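Local coordinates for protein putative phosphatase (Clostridium difficile, PDB 3SD7) that probably acts as a phosphatase of the haloacid dehalogenase-like hydrolase family and carries a bound sodium ion, at residues Val171-Leu176 / Lys201-Asp206. Sequence-based numbering, arbitrary orientation.
Sequences VIQYVL and KKIGID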
# COMPACT_ATOMS: atom_id res chain seq x y z
N VAL A 171 -4.60 11.87 -0.72
CA VAL A 171 -4.20 11.26 -1.95
C VAL A 171 -5.44 10.75 -2.74
O VAL A 171 -5.48 10.83 -3.95
CB VAL A 171 -3.08 10.21 -1.70
CG1 VAL A 171 -3.56 9.01 -0.91
CG2 VAL A 171 -2.48 9.81 -2.96
N ILE A 172 -6.46 10.27 -2.02
CA ILE A 172 -7.73 9.86 -2.65
C ILE A 172 -8.37 11.06 -3.34
O ILE A 172 -8.75 10.99 -4.50
CB ILE A 172 -8.73 9.27 -1.61
CG1 ILE A 172 -8.20 7.93 -1.08
CG2 ILE A 172 -10.09 9.05 -2.26
CD1 ILE A 172 -9.01 7.34 0.10
N GLN A 173 -8.47 12.17 -2.63
CA GLN A 173 -9.06 13.36 -3.22
C GLN A 173 -8.26 13.83 -4.44
O GLN A 173 -8.83 14.21 -5.45
CB GLN A 173 -9.13 14.50 -2.21
CG GLN A 173 -9.87 15.72 -2.75
CD GLN A 173 -11.34 15.43 -3.01
OE1 GLN A 173 -11.82 15.50 -4.14
NE2 GLN A 173 -12.04 15.05 -1.97
N TYR A 174 -6.93 13.82 -4.32
CA TYR A 174 -6.07 14.25 -5.42
C TYR A 174 -6.34 13.45 -6.70
O TYR A 174 -6.51 14.01 -7.77
CB TYR A 174 -4.57 14.14 -5.03
CG TYR A 174 -3.63 14.41 -6.20
CD1 TYR A 174 -3.39 15.70 -6.66
CD2 TYR A 174 -3.00 13.37 -6.86
CE1 TYR A 174 -2.54 15.94 -7.75
CE2 TYR A 174 -2.16 13.61 -7.95
CZ TYR A 174 -1.94 14.86 -8.38
OH TYR A 174 -1.09 15.06 -9.46
N VAL A 175 -6.45 12.13 -6.57
CA VAL A 175 -6.59 11.29 -7.72
C VAL A 175 -8.00 11.39 -8.32
O VAL A 175 -8.16 11.39 -9.54
CB VAL A 175 -6.03 9.87 -7.37
CG1 VAL A 175 -7.12 8.98 -6.81
CG2 VAL A 175 -5.34 9.29 -8.53
N LEU A 176 -9.03 11.56 -7.49
CA LEU A 176 -10.38 11.82 -8.00
C LEU A 176 -10.47 13.17 -8.71
O LEU A 176 -11.19 13.32 -9.72
CB LEU A 176 -11.43 11.79 -6.88
CG LEU A 176 -11.72 10.43 -6.29
CD1 LEU A 176 -12.81 10.64 -5.23
CD2 LEU A 176 -12.16 9.43 -7.37
N LYS A 201 -14.03 7.05 3.90
CA LYS A 201 -15.15 7.65 4.61
C LYS A 201 -15.06 9.17 4.68
O LYS A 201 -16.09 9.86 4.57
CB LYS A 201 -15.33 7.00 5.99
CG LYS A 201 -15.83 5.58 5.85
CD LYS A 201 -16.15 4.94 7.18
CE LYS A 201 -16.73 3.57 6.93
NZ LYS A 201 -17.54 3.08 8.05
N LYS A 202 -13.86 9.71 4.81
CA LYS A 202 -13.68 11.16 4.84
C LYS A 202 -14.07 11.81 3.50
O LYS A 202 -14.57 12.93 3.47
CB LYS A 202 -12.25 11.55 5.22
CG LYS A 202 -11.92 11.39 6.68
CD LYS A 202 -10.45 11.71 6.94
CE LYS A 202 -10.09 11.52 8.41
NZ LYS A 202 -8.60 11.56 8.60
N ILE A 203 -13.86 11.08 2.42
CA ILE A 203 -14.14 11.54 1.08
C ILE A 203 -15.59 11.25 0.68
O ILE A 203 -16.13 11.92 -0.21
CB ILE A 203 -13.15 10.89 0.08
CG1 ILE A 203 -11.72 11.28 0.45
CG2 ILE A 203 -13.47 11.29 -1.36
CD1 ILE A 203 -11.47 12.79 0.47
N GLY A 204 -16.22 10.29 1.34
CA GLY A 204 -17.61 9.95 1.05
C GLY A 204 -17.77 8.91 -0.04
O GLY A 204 -18.70 8.97 -0.84
N ILE A 205 -16.84 7.97 -0.11
CA ILE A 205 -16.91 6.88 -1.07
C ILE A 205 -16.94 5.53 -0.34
O ILE A 205 -16.52 5.41 0.83
CB ILE A 205 -15.74 6.93 -2.10
CG1 ILE A 205 -14.38 6.81 -1.43
CG2 ILE A 205 -15.79 8.26 -2.91
CD1 ILE A 205 -13.23 6.75 -2.42
N ASP A 206 -17.44 4.53 -1.05
CA ASP A 206 -17.50 3.17 -0.57
C ASP A 206 -16.09 2.57 -0.47
O ASP A 206 -15.10 3.13 -0.98
CB ASP A 206 -18.39 2.30 -1.48
CG ASP A 206 -19.89 2.59 -1.30
OD1 ASP A 206 -20.26 3.36 -0.39
OD2 ASP A 206 -20.71 2.03 -2.07
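Helix 168-179 and the C-terminal end of helix 194-203 come together over the parallel sheet of the Rossmann-like core of this haloacid dehalogenase-like hydrolase, with the CA atoms of Q173 and I203 6.9 Å apart. A Schellman motif ends the second helix: G204, the C-prime residue, takes positive phi (88°), I205 N turns back to the carbonyl five residues earlier, the 6-to-1 bond of the motif, and the chain is released toward strand 206-210. I203 and I205, either side of the glycine, both point their CB toward helix 168-179. I203 supplies the largest share of the interface, its CG1 branch meeting I172 and Q173, its CG2 methyl meeting L176. Its CG1 lies 3.9 Å from I172 CG2, and its CG2 is 4.0 Å from L176 CD1; the side chains of I203 and L176 run antiparallel to each other where they pass. I205 CD1 reaches the same methyl, I172 CG2, at 3.9 Å. This methyl stands anti to the backbone N of I172 (chi1 -68° for CG1), a placement that lets it touch both isoleucines. I172 and L176, one helical turn apart, also rest on L33 of strand 31-34, while I205 packs on V187 and M189 of strand 187-191, seating helix 168-179 and the link after helix 194-203 on the central strands. The sodium ion is about 12 Å from the I172 side chain. At the partly exposed Q173, CB lies 3.9 Å from I203 CD1.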